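Side-chain contacts in StiE protein (Stigmatella aurantiaca, PDB 6ECX), which transfers methyl groups from S-adenosylmethionine to oxygen, as the O-methyltransferase domain of a larger modular polyketide synthase: residues R135-Q138 / N139-I143; D173-F176 / S177-R181; V232-S235 / N236-N240; R294-S298 / D299-H303. All coordinates share one frame; numbering follows the deposited sequence.

Interaction 1: R135-Q138 / N139-I143; sequences RGLQ and NRIRI
A tight turn carries the chain from the end of helix 122-134 into edge strand 141-145 of the Rossmann-like methyltransferase sheet, and Leu137 holds it to Arg140 and Ile141. Gly136, at positive phi, is the C-prime residue of the Schellman motif that ends the helix. One residue on, Leu137 O takes two backbone donors: Ile141 N at 2.9 Å, nearly in line with the carbonyl bond, and Arg140 N at 3.0 Å, from above the carbonyl plane. The Leu137 side chain lies alongside Ile141, pointing the same way, with Leu137 CB 4.0 Å from Ile141 CD1. One of the leucine's methyls, Leu137 CD2, sits over one face of the Arg140 guanidinium, 3.3 Å from Arg140 NH1. A bend at chi3 (-88°) folds the arginine back over the leucine, while NH1 and NH2 bind Gly107 O and Leu113 O and so fix the group's rotation. A water spans the turn, donating to Gly136 O at 2.8 Å and accepting from Asn139 N. Leu137 packs on Ile104 and Glu108 of helix 101-109, Ile141 packs on Val132 of helix 122-134, and Arg140 and Arg142 pair through their backbones with strand 114-119.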
loop_
_atom_site.group_PDB
_atom_site.type_symbol
_atom_site.label_atom_id
_atom_site.label_comp_id
_atom_site.label_asym_id
_atom_site.label_seq_id
_atom_site.Cartn_x
_atom_site.Cartn_y
_atom_site.Cartn_z
ATOM N N ARG A 135 -18.767 -6.835 -12.403
ATOM C CA ARG A 135 -18.323 -8.176 -12.066
ATOM C C ARG A 135 -19.333 -8.943 -11.207
ATOM O O ARG A 135 -19.036 -10.064 -10.783
ATOM C CB ARG A 135 -16.962 -8.094 -11.378
ATOM C CG ARG A 135 -15.837 -7.762 -12.365
ATOM C CD ARG A 135 -14.840 -6.784 -11.779
ATOM N NE ARG A 135 -13.795 -6.403 -12.731
ATOM C CZ ARG A 135 -13.841 -5.319 -13.502
ATOM N NH1 ARG A 135 -12.843 -5.055 -14.335
ATOM N NH2 ARG A 135 -14.885 -4.499 -13.444
ATOM N N GLY A 136 -20.517 -8.377 -10.962
ATOM C CA GLY A 136 -21.533 -9.069 -10.183
ATOM C C GLY A 136 -21.215 -9.227 -8.709
ATOM O O GLY A 136 -21.697 -10.166 -8.071
ATOM N N LEU A 137 -20.417 -8.328 -8.145
ATOM C CA LEU A 137 -19.993 -8.409 -6.754
ATOM C C LEU A 137 -20.715 -7.414 -5.850
ATOM O O LEU A 137 -20.313 -7.243 -4.697
ATOM C CB LEU A 137 -18.483 -8.185 -6.668
ATOM C CG LEU A 137 -17.623 -9.260 -7.351
ATOM C CD1 LEU A 137 -16.227 -8.725 -7.660
ATOM C CD2 LEU A 137 -17.540 -10.452 -6.422
ATOM N N GLN A 138 -21.773 -6.758 -6.333
ATOM C CA GLN A 138 -22.410 -5.720 -5.531
ATOM C C GLN A 138 -23.111 -6.274 -4.297
ATOM O O GLN A 138 -23.513 -5.499 -3.433
ATOM C CB GLN A 138 -23.409 -4.915 -6.378
ATOM C CG GLN A 138 -24.687 -5.657 -6.786
ATOM C CD GLN A 138 -24.490 -6.536 -8.010
ATOM O OE1 GLN A 138 -23.358 -6.907 -8.342
ATOM N NE2 GLN A 138 -25.587 -6.860 -8.698
ATOM N N ASN A 139 -23.264 -7.583 -4.177
ATOM C CA ASN A 139 -23.841 -8.112 -2.955
ATOM C C ASN A 139 -22.805 -8.361 -1.883
ATOM O O ASN A 139 -23.177 -8.498 -0.711
ATOM C CB ASN A 139 -24.615 -9.397 -3.248
ATOM C CG ASN A 139 -25.642 -9.183 -4.302
ATOM O OD1 ASN A 139 -25.635 -9.832 -5.351
ATOM N ND2 ASN A 139 -26.530 -8.234 -4.050
ATOM N N ARG A 140 -21.518 -8.402 -2.249
ATOM C CA ARG A 140 -20.470 -8.638 -1.280
ATOM C C ARG A 140 -19.497 -7.477 -1.090
ATOM O O ARG A 140 -18.755 -7.492 -0.103
ATOM C CB ARG A 140 -19.676 -9.898 -1.649
ATOM C CG ARG A 140 -20.585 -11.110 -1.898
ATOM C CD ARG A 140 -19.808 -12.412 -1.819
ATOM N NE ARG A 140 -19.241 -12.784 -3.106
ATOM C CZ ARG A 140 -17.947 -12.798 -3.396
ATOM N NH1 ARG A 140 -17.569 -13.157 -4.619
ATOM N NH2 ARG A 140 -17.035 -12.457 -2.478
ATOM N N ILE A 141 -19.472 -6.482 -1.981
ATOM C CA ILE A 141 -18.533 -5.363 -1.871
ATOM C C ILE A 141 -19.325 -4.060 -1.787
ATOM O O ILE A 141 -20.116 -3.752 -2.687
ATOM C CB ILE A 141 -17.552 -5.325 -3.052
ATOM C CG1 ILE A 141 -16.776 -6.633 -3.150
ATOM C CG2 ILE A 141 -16.563 -4.137 -2.931
ATOM C CD1 ILE A 141 -15.736 -6.621 -4.240
ATOM N N ARG A 142 -19.100 -3.283 -0.726
ATOM C CA ARG A 142 -19.671 -1.942 -0.626
ATOM C C ARG A 142 -18.555 -0.906 -0.685
ATOM O O ARG A 142 -17.472 -1.105 -0.116
ATOM C CB ARG A 142 -20.486 -1.749 0.658
ATOM C CG ARG A 142 -21.639 -2.723 0.853
ATOM C CD ARG A 142 -22.298 -2.470 2.198
ATOM N NE ARG A 142 -21.358 -2.622 3.311
ATOM C CZ ARG A 142 -21.670 -2.337 4.571
ATOM N NH1 ARG A 142 -22.886 -1.887 4.850
ATOM N NH2 ARG A 142 -20.793 -2.509 5.550
ATOM N N ILE A 143 -18.832 0.198 -1.372
ATOM C CA ILE A 143 -17.894 1.298 -1.560
ATOM C C ILE A 143 -18.483 2.551 -0.932
ATOM O O ILE A 143 -19.676 2.832 -1.093
ATOM C CB ILE A 143 -17.604 1.548 -3.055
ATOM C CG1 ILE A 143 -17.135 0.254 -3.733
ATOM C CG2 ILE A 143 -16.582 2.673 -3.216
ATOM C CD1 ILE A 143 -15.766 -0.232 -3.211
HETATM O O HOH W 1 -22.467 -9.985 -5.375
#

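Interaction 2: D173-F176 / S177-R181; sequences DALF and SNIDR
Ile179 reaches back along one turn of helix 172-181 and lays its CD1 methyl over a face of the Phe176 ring. This is a CH-pi contact: CD1 stands 4.2 Å from the ring centroid, 17° off the normal and displaced toward the CD2-CE2 rim. The two side chains run side by side, pointing the same way. The same methyl also meets Leu175, whose CG lies 4.1 Å from Ile179 CD1, although here the side chains slant across each other. With CG1 anti to its carbonyl carbon (chi1 -69°) and CD1 extended beyond it, the isoleucine trails toward the preceding turn and serves both neighbours with one atom.

The backbone sets this spacing through regular i to i+4 bonds, among them Ile179 N to Leu175 O at 2.9 Å and Asp180 N to Phe176 O at 2.9 Å. On the more polar flank, Arg181 folds back over its own turn. Its NE gives Ser177 OG a nearly straight bond of 3.0 Å (172°) in the guanidinium plane, and its NH2 reaches a water that donates to Ala174 O at 2.7 Å. A salt bridge from NH2 to Asp152 further steadies the guanidinium.

Asn178 ties the helix to the 148-153 loop through Ser148 O, Asp151 O and Phe153 N; Leu175 touches Ser148, a residue of the S-adenosylmethionine site. Phe176 packs on Trp217 and Leu220 of helix 214-222 and on Leu189 and Met191 of strand 187-196, while the Asp180 carboxylate is hydrogen-bonded to His225 through OD2 and salt-bridged to Lys292 of strand 283-292 through OD1.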
loop_
_atom_site.group_PDB
_atom_site.type_symbol
_atom_site.label_atom_id
_atom_site.label_comp_id
_atom_site.label_asym_id
_atom_site.label_seq_id
_atom_site.Cartn_x
_atom_site.Cartn_y
_atom_site.Cartn_z
ATOM N N ASP A 173 -3.400 8.892 14.552
ATOM C CA ASP A 173 -4.043 8.463 15.790
ATOM C C ASP A 173 -5.498 8.100 15.552
ATOM O O ASP A 173 -5.967 7.038 15.972
ATOM C CB ASP A 173 -3.944 9.570 16.843
ATOM C CG ASP A 173 -2.512 9.898 17.213
ATOM O OD1 ASP A 173 -1.656 9.002 17.098
ATOM O OD2 ASP A 173 -2.243 11.049 17.619
ATOM N N ALA A 174 -6.231 8.977 14.870
ATOM C CA ALA A 174 -7.627 8.685 14.561
ATOM C C ALA A 174 -7.743 7.488 13.627
ATOM O O ALA A 174 -8.605 6.619 13.816
ATOM C CB ALA A 174 -8.297 9.924 13.957
ATOM N N LEU A 175 -6.874 7.409 12.623
ATOM C CA LEU A 175 -6.914 6.266 11.716
ATOM C C LEU A 175 -6.719 4.942 12.472
ATOM O O LEU A 175 -7.494 3.996 12.308
ATOM C CB LEU A 175 -5.847 6.433 10.635
ATOM C CG LEU A 175 -5.650 5.220 9.717
ATOM C CD1 LEU A 175 -6.923 4.905 8.930
ATOM C CD2 LEU A 175 -4.446 5.418 8.798
ATOM N N PHE A 176 -5.711 4.868 13.326
ATOM C CA PHE A 176 -5.420 3.578 13.952
ATOM C C PHE A 176 -6.390 3.257 15.083
ATOM O O PHE A 176 -6.621 2.082 15.363
ATOM C CB PHE A 176 -3.955 3.530 14.398
ATOM C CG PHE A 176 -3.035 3.128 13.279
ATOM C CD1 PHE A 176 -2.580 4.073 12.364
ATOM C CD2 PHE A 176 -2.716 1.799 13.064
ATOM C CE1 PHE A 176 -1.787 3.700 11.301
ATOM C CE2 PHE A 176 -1.916 1.429 11.985
ATOM C CZ PHE A 176 -1.462 2.375 11.106
ATOM N N SER A 177 -7.015 4.267 15.686
ATOM C CA SER A 177 -8.135 4.010 16.583
ATOM C C SER A 177 -9.306 3.406 15.820
ATOM O O SER A 177 -9.931 2.434 16.274
ATOM C CB SER A 177 -8.542 5.314 17.281
ATOM O OG SER A 177 -9.819 5.213 17.886
ATOM N N ASN A 178 -9.616 3.970 14.647
ATOM C CA ASN A 178 -10.667 3.412 13.796
ATOM C C ASN A 178 -10.355 1.967 13.399
ATOM O O ASN A 178 -11.247 1.112 13.360
ATOM C CB ASN A 178 -10.824 4.291 12.553
ATOM C CG ASN A 178 -12.161 4.103 11.856
ATOM O OD1 ASN A 178 -13.035 3.361 12.323
ATOM N ND2 ASN A 178 -12.334 4.801 10.732
ATOM N N ILE A 179 -9.097 1.676 13.081
ATOM C CA ILE A 179 -8.731 0.303 12.735
ATOM C C ILE A 179 -8.957 -0.618 13.932
ATOM O O ILE A 179 -9.621 -1.661 13.829
ATOM C CB ILE A 179 -7.269 0.239 12.247
ATOM C CG1 ILE A 179 -7.127 0.929 10.880
ATOM C CG2 ILE A 179 -6.810 -1.230 12.172
ATOM C CD1 ILE A 179 -5.683 1.150 10.430
ATOM N N ASP A 180 -8.421 -0.225 15.089
ATOM C CA ASP A 180 -8.570 -0.998 16.322
ATOM C C ASP A 180 -10.040 -1.273 16.644
ATOM O O ASP A 180 -10.439 -2.419 16.840
ATOM C CB ASP A 180 -7.889 -0.238 17.474
ATOM C CG ASP A 180 -7.911 -0.999 18.779
ATOM O OD1 ASP A 180 -8.221 -2.204 18.750
ATOM O OD2 ASP A 180 -7.616 -0.381 19.826
ATOM N N ARG A 181 -10.867 -0.235 16.678
ATOM C CA ARG A 181 -12.244 -0.420 17.125
ATOM C C ARG A 181 -13.065 -1.287 16.177
ATOM O O ARG A 181 -14.155 -1.745 16.558
ATOM C CB ARG A 181 -12.907 0.954 17.318
ATOM C CG ARG A 181 -12.293 1.716 18.492
ATOM C CD ARG A 181 -12.909 3.106 18.730
ATOM N NE ARG A 181 -12.580 4.052 17.666
ATOM C CZ ARG A 181 -13.433 4.431 16.728
ATOM N NH1 ARG A 181 -14.673 3.960 16.737
ATOM N NH2 ARG A 181 -13.056 5.292 15.793
HETATM O O HOH W 2 -10.901 7.197 15.086
#

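Interaction 3: V232-S235 / N236-N240; sequences VDVS and NEVAN
Val234 O, at the N-cap position where strand 226-233 gives way to helix 235-242, accepts from Val238 N at 2.9 Å, nearly straight along the carbonyl direction. Glu237 N approaches the same oxygen in a weak bond, bent to 125°. Ser235 O continues the helical pattern by accepting from Ala239 N at 3.0 Å, so the helix is under way within a residue of the cap.

Among the side chains, Val234 and Val238 lean across each other one turn apart, with Val234 CG2 4.0 Å from Val238 CG2. Glu237 curls back toward the cap: a bend at chi2 (72°) carries its OE1 to 3.4 Å from Val234 CA. A water held there donates to Asp233 O at 2.7 Å and to Glu237 OE1, and accepts from Asn236 N. The other carboxylate oxygen, Glu237 OE2, is met from above the carboxylate plane by Asn236 ND2 at 2.9 Å.

Before the helix, Asp233 makes an Asx turn. Its OD1 accepts from Ser235 N and, on its syn lone pair, from Ser235 OG. The serine hydroxyl is also bonded to Tyr285 N of strand 283-292, and Val234 packs on Tyr285 and Leu287 of that strand. Val238 meets Leu278 of helix 263-280.

Two bonds on one carboxylate oxygen should hold Asp233 firmly in orientation. The acids lie at the amino end of the helix, where its dipole would tend to stabilise their negative charge, and the water lets Glu237 share in satisfying the first turn.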
loop_
_atom_site.group_PDB
_atom_site.type_symbol
_atom_site.label_atom_id
_atom_site.label_comp_id
_atom_site.label_asym_id
_atom_site.label_seq_id
_atom_site.Cartn_x
_atom_site.Cartn_y
_atom_site.Cartn_z
ATOM N N VAL A 232 8.570 -7.295 5.465
ATOM C CA VAL A 232 9.483 -7.550 4.355
ATOM C C VAL A 232 9.855 -6.214 3.709
ATOM O O VAL A 232 8.980 -5.396 3.397
ATOM C CB VAL A 232 8.862 -8.520 3.331
ATOM C CG1 VAL A 232 9.762 -8.653 2.097
ATOM C CG2 VAL A 232 8.656 -9.914 3.965
ATOM N N ASP A 233 11.152 -6.008 3.501
ATOM C CA ASP A 233 11.687 -4.790 2.913
ATOM C C ASP A 233 11.887 -5.045 1.420
ATOM O O ASP A 233 12.774 -5.811 1.025
ATOM C CB ASP A 233 12.995 -4.422 3.605
ATOM C CG ASP A 233 13.580 -3.117 3.114
ATOM O OD1 ASP A 233 13.045 -2.506 2.173
ATOM O OD2 ASP A 233 14.606 -2.708 3.679
ATOM N N VAL A 234 11.057 -4.418 0.592
ATOM C CA VAL A 234 11.175 -4.553 -0.852
ATOM C C VAL A 234 11.740 -3.280 -1.489
ATOM O O VAL A 234 11.543 -3.045 -2.685
ATOM C CB VAL A 234 9.833 -4.952 -1.490
ATOM C CG1 VAL A 234 9.367 -6.322 -0.978
ATOM C CG2 VAL A 234 8.764 -3.903 -1.194
ATOM N N SER A 235 12.443 -2.457 -0.700
ATOM C CA SER A 235 13.038 -1.220 -1.216
ATOM C C SER A 235 13.867 -1.470 -2.470
ATOM O O SER A 235 13.781 -0.709 -3.451
ATOM C CB SER A 235 13.921 -0.568 -0.146
ATOM O OG SER A 235 13.176 -0.245 1.016
ATOM N N ASN A 236 14.684 -2.528 -2.450
ATOM C CA ASN A 236 15.599 -2.785 -3.562
ATOM C C ASN A 236 14.838 -3.138 -4.833
ATOM O O ASN A 236 15.241 -2.745 -5.938
ATOM C CB ASN A 236 16.567 -3.910 -3.193
ATOM C CG ASN A 236 17.378 -4.395 -4.388
ATOM O OD1 ASN A 236 18.341 -3.755 -4.789
ATOM N ND2 ASN A 236 16.980 -5.528 -4.963
ATOM N N GLU A 237 13.732 -3.871 -4.691
ATOM C CA GLU A 237 12.992 -4.352 -5.847
ATOM C C GLU A 237 12.039 -3.299 -6.384
ATOM O O GLU A 237 11.761 -3.272 -7.590
ATOM C CB GLU A 237 12.222 -5.622 -5.482
ATOM C CG GLU A 237 13.142 -6.821 -5.204
ATOM C CD GLU A 237 13.896 -6.709 -3.887
ATOM O OE1 GLU A 237 13.362 -6.081 -2.947
ATOM O OE2 GLU A 237 15.021 -7.249 -3.792
ATOM N N VAL A 238 11.502 -2.458 -5.503
ATOM C CA VAL A 238 10.730 -1.310 -5.956
ATOM C C VAL A 238 11.634 -0.341 -6.710
ATOM O O VAL A 238 11.283 0.158 -7.790
ATOM C CB VAL A 238 10.035 -0.657 -4.745
ATOM C CG1 VAL A 238 9.667 0.773 -5.042
ATOM C CG2 VAL A 238 8.790 -1.457 -4.383
ATOM N N ALA A 239 12.835 -0.102 -6.179
ATOM C CA ALA A 239 13.799 0.755 -6.873
ATOM C C ALA A 239 14.219 0.140 -8.206
ATOM O O ALA A 239 14.449 0.859 -9.185
ATOM C CB ALA A 239 15.018 1.009 -5.982
ATOM N N ASN A 240 14.325 -1.193 -8.263
ATOM C CA ASN A 240 14.588 -1.854 -9.542
ATOM C C ASN A 240 13.487 -1.558 -10.553
ATOM O O ASN A 240 13.748 -1.476 -11.760
ATOM C CB ASN A 240 14.708 -3.367 -9.358
ATOM C CG ASN A 240 16.005 -3.786 -8.705
ATOM O OD1 ASN A 240 16.969 -3.015 -8.620
ATOM N ND2 ASN A 240 16.043 -5.035 -8.251
HETATM O O HOH W 3 14.978 -4.999 -0.367
#

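Interaction 4: R294-S298 / D299-H303; sequences RFSRS and DELFH
Asp299 turns its carboxylate back over the start of the helix toward Arg297, with both oxygens near the arginine's aliphatic root: Asp299 OD1 is 3.8 Å from Arg297 CB. The aspartate gets there by placing CG between its own N and carbonyl carbon (chi1 43°). Arg297 instead runs extended from CG to NE, and the two charged ends do not touch directly, NH1 standing 4.9 Å from Asp299 OD2. Two waters fill in. One donates to Asp299 OD2 at 2.6 Å and the other to Asp299 OD1 at 2.8 Å, and each accepts a weak bond from Arg297 NH1, giving a solvent-mediated link between opposite charges.

Ser296, in the loop before the helix, meets Leu301, with Ser296 CB 3.7 Å from Leu301 CD2. The serine points its CB toward the helix, while its hydroxyl bonds to Asp293 in the preceding loop.

These residues start helix 298-309, with Arg297 at the N-cap position. Arg297 O accepts from Leu301 N at 2.9 Å and, weakly, from Glu300 N; Ser298 O accepts from Phe302 N. Asp299, in the first turn, brings a negative group to the helix's amino end, where the dipole would probably be favourable to it.

Glu300 pairs with His303 one turn further on. His303 ND1 donates to Glu300 OE2 at 3.0 Å, with the oxygen at the ring edge and in the ring plane; the donor comes on the syn side of the carboxylate, 33° out of its plane. Phe302 touches Glu215 and Ser222 of helix 214-222.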
loop_
_atom_site.group_PDB
_atom_site.type_symbol
_atom_site.label_atom_id
_atom_site.label_comp_id
_atom_site.label_asym_id
_atom_site.label_seq_id
_atom_site.Cartn_x
_atom_site.Cartn_y
_atom_site.Cartn_z
ATOM N N ARG A 294 -5.605 -7.652 21.689
ATOM C CA ARG A 294 -6.375 -6.873 22.652
ATOM C C ARG A 294 -5.963 -7.171 24.089
ATOM O O ARG A 294 -6.058 -6.297 24.959
ATOM C CB ARG A 294 -7.871 -7.171 22.446
ATOM C CG ARG A 294 -8.797 -6.447 23.387
ATOM C CD ARG A 294 -8.726 -4.941 23.159
ATOM N NE ARG A 294 -9.606 -4.207 24.065
ATOM C CZ ARG A 294 -9.282 -3.886 25.312
ATOM N NH1 ARG A 294 -8.100 -4.236 25.799
ATOM N NH2 ARG A 294 -10.134 -3.208 26.066
ATOM N N PHE A 295 -5.496 -8.382 24.358
ATOM C CA PHE A 295 -5.267 -8.843 25.726
ATOM C C PHE A 295 -3.857 -8.576 26.240
ATOM O O PHE A 295 -3.579 -8.876 27.407
ATOM C CB PHE A 295 -5.589 -10.350 25.820
ATOM C CG PHE A 295 -7.020 -10.690 25.451
ATOM C CD1 PHE A 295 -8.057 -9.800 25.737
ATOM C CD2 PHE A 295 -7.330 -11.888 24.822
ATOM C CE1 PHE A 295 -9.385 -10.111 25.406
ATOM C CE2 PHE A 295 -8.659 -12.219 24.488
ATOM C CZ PHE A 295 -9.688 -11.318 24.775
ATOM N N SER A 296 -2.962 -8.020 25.420
ATOM C CA SER A 296 -1.587 -7.819 25.857
ATOM C C SER A 296 -1.412 -6.408 26.405
ATOM O O SER A 296 -2.175 -5.499 26.079
ATOM C CB SER A 296 -0.610 -8.081 24.708
ATOM O OG SER A 296 -0.501 -9.481 24.436
ATOM N N ARG A 297 -0.447 -6.252 27.307
ATOM C CA ARG A 297 -0.102 -4.925 27.806
ATOM C C ARG A 297 0.469 -4.085 26.677
ATOM O O ARG A 297 1.311 -4.550 25.906
ATOM C CB ARG A 297 0.924 -5.029 28.932
ATOM C CG ARG A 297 0.399 -5.677 30.198
ATOM C CD ARG A 297 1.550 -6.024 31.126
ATOM N NE ARG A 297 1.050 -6.609 32.366
ATOM C CZ ARG A 297 1.105 -6.001 33.549
ATOM N NH1 ARG A 297 1.643 -4.791 33.653
ATOM N NH2 ARG A 297 0.631 -6.604 34.626
ATOM N N SER A 298 0.017 -2.833 26.592
ATOM C CA SER A 298 0.454 -1.963 25.502
ATOM C C SER A 298 1.949 -1.684 25.587
ATOM O O SER A 298 2.624 -1.574 24.556
ATOM C CB SER A 298 -0.333 -0.655 25.521
ATOM O OG SER A 298 0.034 0.116 26.654
ATOM N N ASP A 299 2.483 -1.542 26.807
ATOM C CA ASP A 299 3.927 -1.377 26.943
ATOM C C ASP A 299 4.670 -2.609 26.452
ATOM O O ASP A 299 5.800 -2.501 25.972
ATOM C CB ASP A 299 4.309 -1.087 28.395
ATOM C CG ASP A 299 3.560 -1.961 29.379
ATOM O OD1 ASP A 299 2.378 -1.641 29.644
ATOM O OD2 ASP A 299 4.146 -2.963 29.877
ATOM N N GLU A 300 4.053 -3.787 26.550
ATOM C CA GLU A 300 4.737 -4.974 26.063
ATOM C C GLU A 300 4.577 -5.147 24.554
ATOM O O GLU A 300 5.482 -5.679 23.902
ATOM C CB GLU A 300 4.245 -6.216 26.811
ATOM C CG GLU A 300 5.122 -7.415 26.593
ATOM C CD GLU A 300 6.580 -7.165 26.931
ATOM O OE1 GLU A 300 6.887 -6.317 27.799
ATOM O OE2 GLU A 300 7.436 -7.833 26.318
ATOM N N LEU A 301 3.459 -4.692 23.984
ATOM C CA LEU A 301 3.372 -4.603 22.531
ATOM C C LEU A 301 4.490 -3.733 21.977
ATOM O O LEU A 301 5.124 -4.083 20.975
ATOM C CB LEU A 301 2.017 -4.041 22.093
ATOM C CG LEU A 301 0.767 -4.845 22.437
ATOM C CD1 LEU A 301 -0.453 -4.123 21.902
ATOM C CD2 LEU A 301 0.868 -6.250 21.873
ATOM N N PHE A 302 4.743 -2.587 22.620
ATOM C CA PHE A 302 5.785 -1.684 22.136
ATOM C C PHE A 302 7.154 -2.350 22.194
ATOM O O PHE A 302 7.953 -2.237 21.253
ATOM C CB PHE A 302 5.781 -0.388 22.958
ATOM C CG PHE A 302 6.687 0.679 22.402
ATOM C CD1 PHE A 302 8.045 0.665 22.669
ATOM C CD2 PHE A 302 6.175 1.703 21.609
ATOM C CE1 PHE A 302 8.888 1.640 22.141
ATOM C CE2 PHE A 302 7.022 2.689 21.094
ATOM C CZ PHE A 302 8.364 2.651 21.357
ATOM N N HIS A 303 7.438 -3.039 23.307
ATOM C CA HIS A 303 8.723 -3.718 23.487
ATOM C C HIS A 303 8.940 -4.765 22.399
ATOM O O HIS A 303 9.999 -4.815 21.763
ATOM C CB HIS A 303 8.747 -4.349 24.878
ATOM C CG HIS A 303 10.000 -5.099 25.191
ATOM N ND1 HIS A 303 9.993 -6.426 25.567
ATOM C CD2 HIS A 303 11.294 -4.704 25.219
ATOM C CE1 HIS A 303 11.232 -6.817 25.809
ATOM N NE2 HIS A 303 12.041 -5.793 25.600
HETATM O O HOH W 4 4.257 -4.106 32.249
HETATM O O HOH W 5 0.900 -2.583 31.877
#

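In the fold
Following the chain, the four contacts come in series, none nesting in or crossing another, and each is made within one continuous run of chain. Interaction 1 closes the turn from helix 122-134 into strand 141-145, at one edge of the sheet. Interaction 2 lies within helix 172-181, which packs against strand 187-196 near the S-adenosylmethionine site. Interaction 3 turns strand 226-233 into helix 235-242, on the far side of the chain's centre from interactions 1 and 2. Interaction 4 starts helix 298-309 after strand 283-292. Interactions 2 and 4 come nearest, their centres 16 Å apart, and both reach helix 214-222: Phe176 from one, Phe302 from the other.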